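Local coordinates for protein small COPII coat GTPase SAR1 (Encephalitozoon cuniculi, PDB 6VS4) that is a small GTPase of the ADP-ribosylation factor family, modelled here with guanosine-5'-diphosphate and a magnesium ion in its P-loop site, at residues A50-L55 and V87-G92; V56-S61 and V191-G196; D106-V111 and A214-N219. All coordinates share one frame; numbering follows the deposited sequence.

In the fold
Contacts 1 and 2 share helix 52-59: contact 1 uses its start, beside the diphosphate and magnesium, and contact 2 its last turn, beside the loop that meets the guanine. They touch each other through Thr54 and Leu55, which pack on Ile193. Contact 3 lies farther off, its centre about 19 Å from that of contact 1 and 21 Å from that of contact 2, where helix 204-223 meets the start of strand 109-115. Contacts 1 and 3 are buried, contact 2 only partly so. The chemistry differs accordingly: charge and metal coordination in contact 1, one weak lysine bond to a backbone carbonyl in contact 2, and aliphatic packing without a hydrogen bond in contact 3.

Contact 1 of 3, residues A50-L55 and V87-G92; sequences AGKTTL and VIDLGG. With MG (magnesium ion), chain E; GDP (guanosine-5'-diphosphate), chain D.
Lys52 sets its CG beside its own backbone N (chi1 -70°), runs on extended, then bends at chi3 (-100°) and again at chi4, which swings NZ between Asp89 and the beta-phosphate of GDP. It forms a salt bridge with Asp89 OD1 and a hydrogen bond to GDP O3B; both are modelled so short that their lengths are doubtful. Lower down, the lysine chain lies across Val87, with Lys52 CB 3.7 Å from Val87 CG1, and Lys52 CD passes 3.7 Å from Ile88 O. The succession of loop and helix set against strand 83-90, with Gly51 as N-cap of helix 52-59, is consistent with the P-loop (Walker A) of this family. Backbone amides grip the phosphates: Lys52 N donates almost straight to GDP O3B (3.0 Å, 166°), Gly51 N reaches the same oxygen at 3.1 Å, and Thr53 N turns to O2B. Two backbone amides, and Lys52 NZ as modelled, converge on O3B, which probably offsets part of its charge. Thr54 gives both N and OG1 to the alpha-phosphate oxygen O2A. Magnesium is bound by Thr53 OG1 at 2.1 Å, by GDP O2B at 2.3 Å and by two waters. Asp89 stays in the second shell: its OD2 is 3.8 Å from magnesium, while one metal-bound water donates to its OD1.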
loop_
_atom_site.group_PDB
_atom_site.type_symbol
_atom_site.label_atom_id
_atom_site.label_comp_id
_atom_site.label_asym_id
_atom_site.label_seq_id
_atom_site.Cartn_x
_atom_site.Cartn_y
_atom_site.Cartn_z
ATOM N N ALA A 50 -16.623 -28.045 11.122
ATOM C CA ALA A 50 -17.001 -27.689 9.757
ATOM C C ALA A 50 -16.482 -26.315 9.332
ATOM O O ALA A 50 -16.327 -26.069 8.130
ATOM C CB ALA A 50 -18.523 -27.735 9.602
ATOM N N GLY A 51 -16.199 -25.433 10.280
ATOM C CA GLY A 51 -15.731 -24.099 9.992
ATOM C C GLY A 51 -16.683 -22.981 10.383
ATOM O O GLY A 51 -16.560 -21.877 9.838
ATOM N N LYS A 52 -17.612 -23.232 11.310
ATOM C CA LYS A 52 -18.611 -22.234 11.679
ATOM C C LYS A 52 -17.978 -21.074 12.433
ATOM O O LYS A 52 -18.180 -19.907 12.080
ATOM C CB LYS A 52 -19.700 -22.875 12.540
ATOM C CG LYS A 52 -20.609 -23.844 11.815
ATOM C CD LYS A 52 -21.558 -24.501 12.803
ATOM C CE LYS A 52 -21.064 -25.884 13.169
ATOM N NZ LYS A 52 -19.745 -25.909 13.850
ATOM N N THR A 53 -17.228 -21.385 13.493
ATOM C CA THR A 53 -16.570 -20.349 14.281
ATOM C C THR A 53 -15.586 -19.557 13.429
ATOM O O THR A 53 -15.454 -18.337 13.588
ATOM C CB THR A 53 -15.862 -20.986 15.477
ATOM O OG1 THR A 53 -16.834 -21.554 16.363
ATOM C CG2 THR A 53 -15.035 -19.959 16.223
ATOM N N THR A 54 -14.910 -20.236 12.501
ATOM C CA THR A 54 -13.992 -19.563 11.588
ATOM C C THR A 54 -14.724 -18.541 10.726
ATOM O O THR A 54 -14.242 -17.418 10.540
ATOM C CB THR A 54 -13.281 -20.598 10.714
ATOM O OG1 THR A 54 -12.552 -21.510 11.546
ATOM C CG2 THR A 54 -12.320 -19.926 9.755
ATOM N N LEU A 55 -15.896 -18.909 10.202
ATOM C CA LEU A 55 -16.655 -17.992 9.360
ATOM C C LEU A 55 -17.128 -16.777 10.147
ATOM O O LEU A 55 -17.017 -15.640 9.670
ATOM C CB LEU A 55 -17.849 -18.711 8.730
ATOM C CG LEU A 55 -18.808 -17.795 7.954
ATOM C CD1 LEU A 55 -18.087 -17.026 6.843
ATOM C CD2 LEU A 55 -19.972 -18.592 7.389
ATOM N N VAL A 87 -24.609 -19.503 16.532
ATOM C CA VAL A 87 -23.830 -20.637 16.044
ATOM C C VAL A 87 -24.165 -21.859 16.888
ATOM O O VAL A 87 -24.179 -21.780 18.121
ATOM C CB VAL A 87 -22.326 -20.332 16.096
ATOM C CG1 VAL A 87 -21.548 -21.400 15.347
ATOM C CG2 VAL A 87 -22.044 -18.949 15.538
ATOM N N ILE A 88 -24.431 -22.992 16.236
ATOM C CA ILE A 88 -24.763 -24.229 16.938
ATOM C C ILE A 88 -23.983 -25.385 16.330
ATOM O O ILE A 88 -24.128 -25.679 15.135
ATOM C CB ILE A 88 -26.267 -24.543 16.895
ATOM C CG1 ILE A 88 -27.088 -23.364 17.417
ATOM C CG2 ILE A 88 -26.554 -25.779 17.719
ATOM C CD1 ILE A 88 -28.579 -23.578 17.304
ATOM N N ASP A 89 -23.197 -26.069 17.160
ATOM C CA ASP A 89 -22.535 -27.303 16.752
ATOM C C ASP A 89 -23.571 -28.418 16.845
ATOM O O ASP A 89 -23.961 -28.820 17.945
ATOM C CB ASP A 89 -21.325 -27.593 17.638
ATOM C CG ASP A 89 -20.135 -26.698 17.321
ATOM O OD1 ASP A 89 -20.068 -26.156 16.203
ATOM O OD2 ASP A 89 -19.253 -26.539 18.193
ATOM N N LEU A 90 -24.027 -28.920 15.700
ATOM C CA LEU A 90 -25.016 -29.982 15.743
ATOM C C LEU A 90 -24.349 -31.332 16.010
ATOM O O LEU A 90 -23.125 -31.480 15.952
ATOM C CB LEU A 90 -25.805 -30.018 14.433
ATOM C CG LEU A 90 -26.645 -28.766 14.152
ATOM C CD1 LEU A 90 -27.570 -28.991 12.972
ATOM C CD2 LEU A 90 -27.445 -28.357 15.386
ATOM N N GLY A 91 -25.177 -32.342 16.249
ATOM C CA GLY A 91 -24.667 -33.678 16.471
ATOM C C GLY A 91 -25.291 -34.706 15.557
ATOM O O GLY A 91 -24.589 -35.463 14.883
ATOM N N GLY A 92 -26.616 -34.729 15.511
ATOM C CA GLY A 92 -27.336 -35.677 14.694
ATOM C C GLY A 92 -27.530 -37.015 15.385
ATOM O O GLY A 92 -26.938 -37.319 16.425
HETATM MG MG MG E . -17.293 -23.491 17.121
HETATM P PB GDP D . -16.546 -25.374 14.186
HETATM O O1B GDP D . -16.558 -26.592 15.129
HETATM O O2B GDP D . -16.763 -24.083 14.918
HETATM O O3B GDP D . -17.551 -25.634 13.062
HETATM O O3A GDP D . -15.129 -25.354 13.469
HETATM P PA GDP D . -13.964 -24.282 13.356
HETATM O O1A GDP D . -13.268 -24.245 14.707
HETATM O O2A GDP D . -14.462 -22.992 12.837
HETATM O "O5'" GDP D . -12.925 -24.940 12.339
HETATM C "C5'" GDP D . -12.200 -26.160 12.598
HETATM C "C4'" GDP D . -10.905 -26.145 11.825
HETATM O "O4'" GDP D . -11.190 -26.124 10.408
HETATM C "C3'" GDP D . -9.980 -24.955 12.108
HETATM O "O3'" GDP D . -8.641 -25.376 12.339
HETATM C "C2'" GDP D . -10.094 -24.108 10.837
HETATM O "O2'" GDP D . -8.884 -23.410 10.574
HETATM C "C1'" GDP D . -10.324 -25.193 9.791
HETATM N N9 GDP D . -10.954 -24.716 8.550
HETATM C C8 GDP D . -12.098 -23.974 8.413
HETATM N N7 GDP D . -12.386 -23.697 7.162
HETATM C C5 GDP D . -11.365 -24.288 6.435
HETATM C C6 GDP D . -11.090 -24.306 5.024
HETATM O O6 GDP D . -11.772 -23.819 4.126
HETATM N N1 GDP D . -9.928 -24.988 4.729
HETATM C C2 GDP D . -9.125 -25.610 5.647
HETATM N N2 GDP D . -8.043 -26.236 5.178
HETATM N N3 GDP D . -9.370 -25.611 6.954
HETATM C C4 GDP D . -10.483 -24.927 7.277
HETATM O O HOH W 1 -19.084 -23.811 16.361
HETATM O O HOH W 2 -15.343 -23.835 16.760
#

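Contact 2 of 3, residues V56-S61 and V191-G196; sequences VNKLKS and VTITSG. With GDP (guanosine-5'-diphosphate), chain D.
Lys58 carries the contact from helix 52-59, reaching the 191-196 loop with the end of its chain. Earlier in the helix, Val56 packs on Ile78 of the sheet, and Asn57 OD1 is hydrogen-bonded to Tyr67 OH. At Lys58, CG stands anti to the backbone N (chi1 -162°) and the chain stays extended until a bend at chi4. Lys58 CE comes within 3.1 Å of Ile193 O, and Lys58 NZ makes a weak hydrogen bond to that same oxygen at 3.0 Å. Ser195 O is 3.7 Å from Lys58 NZ. The chain also skirts the isoleucine, with Lys58 CD 4.3 Å from Ile193 CG2. Next, Leu59 packs on Phe28 and Phe209. The loop contains a type I beta turn from Thr192 to Ser195, closed by Ser195 N on Thr192 O (3.2 Å). In position it matches the guanine-contacting G5 loop of small GTPases: Ile193 N binds Asn146 OD1 and, weakly, GDP O6, and Thr194 OG1 lies 3.1 Å from GDP C6. Because Lys58 NZ has a single weak bond across the contact, to a backbone carbonyl, the polar part of the contact depends on the path of the turn more than on its side chains.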
loop_
_atom_site.group_PDB
_atom_site.type_symbol
_atom_site.label_atom_id
_atom_site.label_comp_id
_atom_site.label_asym_id
_atom_site.label_seq_id
_atom_site.Cartn_x
_atom_site.Cartn_y
_atom_site.Cartn_z
ATOM N N VAL A 56 -17.663 -16.996 11.351
ATOM C CA VAL A 56 -18.194 -15.875 12.115
ATOM C C VAL A 56 -17.065 -14.949 12.553
ATOM O O VAL A 56 -17.216 -13.720 12.547
ATOM C CB VAL A 56 -19.032 -16.391 13.299
ATOM C CG1 VAL A 56 -19.483 -15.245 14.175
ATOM C CG2 VAL A 56 -20.251 -17.151 12.771
ATOM N N ASN A 57 -15.907 -15.517 12.899
ATOM C CA ASN A 57 -14.737 -14.695 13.177
ATOM C C ASN A 57 -14.311 -13.907 11.947
ATOM O O ASN A 57 -13.760 -12.809 12.072
ATOM C CB ASN A 57 -13.586 -15.563 13.685
ATOM C CG ASN A 57 -13.821 -16.066 15.092
ATOM O OD1 ASN A 57 -14.698 -15.569 15.798
ATOM N ND2 ASN A 57 -13.032 -17.054 15.511
ATOM N N LYS A 58 -14.566 -14.444 10.754
ATOM C CA LYS A 58 -14.228 -13.729 9.533
ATOM C C LYS A 58 -15.137 -12.524 9.318
ATOM O O LYS A 58 -14.691 -11.503 8.789
ATOM C CB LYS A 58 -14.314 -14.692 8.346
ATOM C CG LYS A 58 -13.603 -14.233 7.093
ATOM C CD LYS A 58 -13.614 -15.309 6.014
ATOM C CE LYS A 58 -12.415 -15.140 5.080
ATOM N NZ LYS A 58 -11.134 -15.501 5.788
ATOM N N LEU A 59 -16.393 -12.608 9.759
ATOM C CA LEU A 59 -17.363 -11.547 9.521
ATOM C C LEU A 59 -17.258 -10.418 10.533
ATOM O O LEU A 59 -17.595 -9.277 10.213
ATOM C CB LEU A 59 -18.780 -12.117 9.552
ATOM C CG LEU A 59 -19.087 -13.236 8.560
ATOM C CD1 LEU A 59 -20.414 -13.890 8.899
ATOM C CD2 LEU A 59 -19.100 -12.700 7.148
ATOM N N LYS A 60 -16.797 -10.706 11.743
ATOM C CA LYS A 60 -16.875 -9.741 12.826
ATOM C C LYS A 60 -15.737 -8.728 12.753
ATOM O O LYS A 60 -14.665 -8.996 12.203
ATOM C CB LYS A 60 -16.857 -10.469 14.174
ATOM C CG LYS A 60 -15.483 -10.920 14.627
ATOM C CD LYS A 60 -15.561 -11.750 15.894
ATOM C CE LYS A 60 -14.219 -11.771 16.609
ATOM N NZ LYS A 60 -14.124 -10.656 17.609
ATOM N N SER A 61 -15.994 -7.543 13.300
ATOM C CA SER A 61 -14.963 -6.532 13.517
ATOM C C SER A 61 -14.481 -6.680 14.954
ATOM O O SER A 61 -15.247 -6.456 15.896
ATOM C CB SER A 61 -15.495 -5.121 13.263
ATOM O OG SER A 61 -15.622 -4.841 11.879
ATOM N N VAL A 191 -16.747 -23.233 -1.236
ATOM C CA VAL A 191 -15.900 -22.187 -0.681
ATOM C C VAL A 191 -14.721 -22.807 0.062
ATOM O O VAL A 191 -14.729 -23.984 0.428
ATOM C CB VAL A 191 -16.690 -21.261 0.276
ATOM C CG1 VAL A 191 -17.811 -20.526 -0.459
ATOM C CG2 VAL A 191 -17.257 -22.061 1.435
ATOM N N THR A 192 -13.696 -21.984 0.274
ATOM C CA THR A 192 -12.629 -22.224 1.249
ATOM C C THR A 192 -12.650 -21.008 2.166
ATOM O O THR A 192 -12.171 -19.932 1.796
ATOM C CB THR A 192 -11.252 -22.404 0.611
ATOM O OG1 THR A 192 -11.195 -23.646 -0.095
ATOM C CG2 THR A 192 -10.173 -22.404 1.680
ATOM N N ILE A 193 -13.232 -21.183 3.353
ATOM C CA ILE A 193 -13.487 -20.050 4.229
ATOM C C ILE A 193 -12.182 -19.451 4.730
ATOM O O ILE A 193 -12.101 -18.243 4.965
ATOM C CB ILE A 193 -14.415 -20.498 5.371
ATOM C CG1 ILE A 193 -15.821 -20.723 4.812
ATOM C CG2 ILE A 193 -14.447 -19.470 6.497
ATOM C CD1 ILE A 193 -16.799 -21.333 5.792
ATOM N N THR A 194 -11.131 -20.264 4.862
ATOM C CA THR A 194 -9.851 -19.777 5.369
ATOM C C THR A 194 -8.966 -19.120 4.313
ATOM O O THR A 194 -7.908 -18.599 4.670
ATOM C CB THR A 194 -9.073 -20.912 6.026
ATOM O OG1 THR A 194 -9.001 -22.019 5.120
ATOM C CG2 THR A 194 -9.770 -21.337 7.311
ATOM N N SER A 195 -9.318 -19.173 3.032
ATOM C CA SER A 195 -8.472 -18.517 2.045
ATOM C C SER A 195 -8.675 -17.003 2.088
ATOM O O SER A 195 -9.723 -16.495 2.505
ATOM C CB SER A 195 -8.757 -19.039 0.638
ATOM O OG SER A 195 -9.924 -18.441 0.105
ATOM N N GLY A 196 -7.650 -16.276 1.642
ATOM C CA GLY A 196 -7.748 -14.829 1.609
ATOM C C GLY A 196 -8.721 -14.327 0.564
ATOM O O GLY A 196 -9.375 -13.295 0.766
HETATM P PB GDP D . -16.546 -25.374 14.186
HETATM O O1B GDP D . -16.558 -26.592 15.129
HETATM O O2B GDP D . -16.763 -24.083 14.918
HETATM O O3B GDP D . -17.551 -25.634 13.062
HETATM O O3A GDP D . -15.129 -25.354 13.469
HETATM P PA GDP D . -13.964 -24.282 13.356
HETATM O O1A GDP D . -13.268 -24.245 14.707
HETATM O O2A GDP D . -14.462 -22.992 12.837
HETATM O "O5'" GDP D . -12.925 -24.940 12.339
HETATM C "C5'" GDP D . -12.200 -26.160 12.598
HETATM C "C4'" GDP D . -10.905 -26.145 11.825
HETATM O "O4'" GDP D . -11.190 -26.124 10.408
HETATM C "C3'" GDP D . -9.980 -24.955 12.108
HETATM O "O3'" GDP D . -8.641 -25.376 12.339
HETATM C "C2'" GDP D . -10.094 -24.108 10.837
HETATM O "O2'" GDP D . -8.884 -23.410 10.574
HETATM C "C1'" GDP D . -10.324 -25.193 9.791
HETATM N N9 GDP D . -10.954 -24.716 8.550
HETATM C C8 GDP D . -12.098 -23.974 8.413
HETATM N N7 GDP D . -12.386 -23.697 7.162
HETATM C C5 GDP D . -11.365 -24.288 6.435
HETATM C C6 GDP D . -11.090 -24.306 5.024
HETATM O O6 GDP D . -11.772 -23.819 4.126
HETATM N N1 GDP D . -9.928 -24.988 4.729
HETATM C C2 GDP D . -9.125 -25.610 5.647
HETATM N N2 GDP D . -8.043 -26.236 5.178
HETATM N N3 GDP D . -9.370 -25.611 6.954
HETATM C C4 GDP D . -10.483 -24.927 7.277
#

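Contact 3 of 3, residues D106-V111 and A214-N219; sequences DCHGIV and AMITYN
Ile216 meets His108 and Gly109 with its longer branch. Its CG1 comes to 3.4 Å from His108 O. The end of the branch, Ile216 CD1, lies 3.6 Å from the same carbonyl oxygen and also touches Gly109, at 4.2 Å from Gly109 CA. The torsion accounts for this approach: CG1 sits beside the backbone N of Ile216 and anti to its carbonyl carbon (chi1 -66°), which places CG1 and CD1 against the His108 carbonyl. The other branch, CG2, approaches the imidazole of His108 obliquely. No hydrogen bond crosses between the segments, so the evidence is for aliphatic packing centred on the carbonyl oxygen of His108. The backbones are close, the CA atoms of His108 and Ile216 being 6.6 Å apart. Farther out, His108 is fixed by its ring, whose ND1 is hydrogen-bonded to Ser41 N, and Gly109 and Val111 are tied by backbone bonds to Leu43 of strand 40-47. Ile216 also packs on Ile42 of that strand, so one side chain spans two neighbouring strands. On the helix, backbone bonds such as Tyr218 N to Ala214 O (2.9 Å) keep the turn regular around it, and Met215 packs on Pro140. This is the C-terminal helix lying against the central, largely parallel sheet, as in the alpha/beta fold of P-loop small GTPases.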
loop_
_atom_site.group_PDB
_atom_site.type_symbol
_atom_site.label_atom_id
_atom_site.label_comp_id
_atom_site.label_asym_id
_atom_site.label_seq_id
_atom_site.Cartn_x
_atom_site.Cartn_y
_atom_site.Cartn_z
ATOM N N ASP A 106 -38.713 -17.339 15.038
ATOM C CA ASP A 106 -38.358 -16.071 14.387
ATOM C C ASP A 106 -36.952 -16.121 13.789
ATOM O O ASP A 106 -36.250 -15.112 13.707
ATOM C CB ASP A 106 -38.504 -14.892 15.354
ATOM C CG ASP A 106 -38.742 -13.574 14.638
ATOM O OD1 ASP A 106 -38.887 -13.577 13.398
ATOM O OD2 ASP A 106 -38.793 -12.531 15.318
ATOM N N CYS A 107 -36.539 -17.309 13.365
ATOM C CA CYS A 107 -35.306 -17.480 12.612
ATOM C C CYS A 107 -35.483 -16.925 11.202
ATOM O O CYS A 107 -36.450 -17.261 10.514
ATOM C CB CYS A 107 -34.953 -18.964 12.577
ATOM S SG CYS A 107 -33.802 -19.489 11.312
ATOM N N HIS A 108 -34.551 -16.074 10.767
ATOM C CA HIS A 108 -34.672 -15.440 9.456
ATOM C C HIS A 108 -33.934 -16.182 8.349
ATOM O O HIS A 108 -34.374 -16.150 7.196
ATOM C CB HIS A 108 -34.154 -13.998 9.504
ATOM C CG HIS A 108 -35.075 -13.045 10.199
ATOM N ND1 HIS A 108 -35.022 -12.813 11.556
ATOM C CD2 HIS A 108 -36.084 -12.278 9.725
ATOM C CE1 HIS A 108 -35.955 -11.939 11.888
ATOM N NE2 HIS A 108 -36.614 -11.598 10.795
ATOM N N GLY A 109 -32.815 -16.825 8.663
ATOM C CA GLY A 109 -32.046 -17.519 7.649
ATOM C C GLY A 109 -31.058 -18.459 8.292
ATOM O O GLY A 109 -30.714 -18.323 9.470
ATOM N N ILE A 110 -30.597 -19.417 7.499
ATOM C CA ILE A 110 -29.688 -20.447 7.973
ATOM C C ILE A 110 -28.473 -20.503 7.061
ATOM O O ILE A 110 -28.599 -20.453 5.832
ATOM C CB ILE A 110 -30.391 -21.819 8.055
ATOM C CG1 ILE A 110 -31.416 -21.797 9.191
ATOM C CG2 ILE A 110 -29.372 -22.937 8.234
ATOM C CD1 ILE A 110 -32.456 -22.868 9.108
ATOM N N VAL A 111 -27.296 -20.584 7.671
ATOM C CA VAL A 111 -26.057 -20.909 6.984
ATOM C C VAL A 111 -25.626 -22.287 7.476
ATOM O O VAL A 111 -25.244 -22.453 8.640
ATOM C CB VAL A 111 -24.980 -19.845 7.231
ATOM C CG1 VAL A 111 -23.686 -20.198 6.526
ATOM C CG2 VAL A 111 -25.487 -18.506 6.764
ATOM N N ALA A 214 -31.243 -11.686 -0.200
ATOM C CA ALA A 214 -32.308 -11.485 -1.176
ATOM C C ALA A 214 -33.485 -12.411 -0.901
ATOM O O ALA A 214 -34.647 -12.020 -1.068
ATOM C CB ALA A 214 -31.766 -11.700 -2.589
ATOM N N MET A 215 -33.204 -13.641 -0.461
ATOM C CA MET A 215 -34.273 -14.582 -0.148
ATOM C C MET A 215 -35.015 -14.183 1.121
ATOM O O MET A 215 -36.232 -14.369 1.213
ATOM C CB MET A 215 -33.707 -15.995 -0.030
ATOM C CG MET A 215 -33.302 -16.592 -1.372
ATOM S SD MET A 215 -34.641 -16.483 -2.578
ATOM C CE MET A 215 -33.820 -17.093 -4.049
ATOM N N ILE A 216 -34.305 -13.642 2.114
ATOM C CA ILE A 216 -34.978 -13.141 3.311
ATOM C C ILE A 216 -35.880 -11.966 2.952
ATOM O O ILE A 216 -36.984 -11.822 3.492
ATOM C CB ILE A 216 -33.949 -12.758 4.392
ATOM C CG1 ILE A 216 -33.215 -13.998 4.892
ATOM C CG2 ILE A 216 -34.628 -12.073 5.572
ATOM C CD1 ILE A 216 -32.085 -13.685 5.839
ATOM N N THR A 217 -35.432 -11.121 2.014
ATOM C CA THR A 217 -36.243 -9.997 1.557
ATOM C C THR A 217 -37.472 -10.482 0.797
ATOM O O THR A 217 -38.549 -9.884 0.903
ATOM C CB THR A 217 -35.402 -9.071 0.676
ATOM O OG1 THR A 217 -34.268 -8.608 1.416
ATOM C CG2 THR A 217 -36.215 -7.874 0.231
ATOM N N TYR A 218 -37.323 -11.560 0.018
ATOM C CA TYR A 218 -38.470 -12.176 -0.647
ATOM C C TYR A 218 -39.498 -12.656 0.372
ATOM O O TYR A 218 -40.708 -12.472 0.182
ATOM C CB TYR A 218 -37.998 -13.337 -1.534
ATOM C CG TYR A 218 -39.075 -13.999 -2.378
ATOM C CD1 TYR A 218 -39.261 -13.657 -3.714
ATOM C CD2 TYR A 218 -39.891 -14.989 -1.842
ATOM C CE1 TYR A 218 -40.245 -14.274 -4.485
ATOM C CE2 TYR A 218 -40.876 -15.602 -2.601
ATOM C CZ TYR A 218 -41.046 -15.245 -3.921
ATOM O OH TYR A 218 -42.024 -15.866 -4.670
ATOM N N ASN A 219 -39.036 -13.291 1.454
ATOM C CA ASN A 219 -39.952 -13.734 2.501
ATOM C C ASN A 219 -40.656 -12.554 3.159
ATOM O O ASN A 219 -41.869 -12.600 3.396
ATOM C CB ASN A 219 -39.202 -14.560 3.543
ATOM C CG ASN A 219 -38.974 -15.986 3.098
ATOM O OD1 ASN A 219 -38.967 -16.280 1.904
ATOM N ND2 ASN A 219 -38.785 -16.884 4.059
#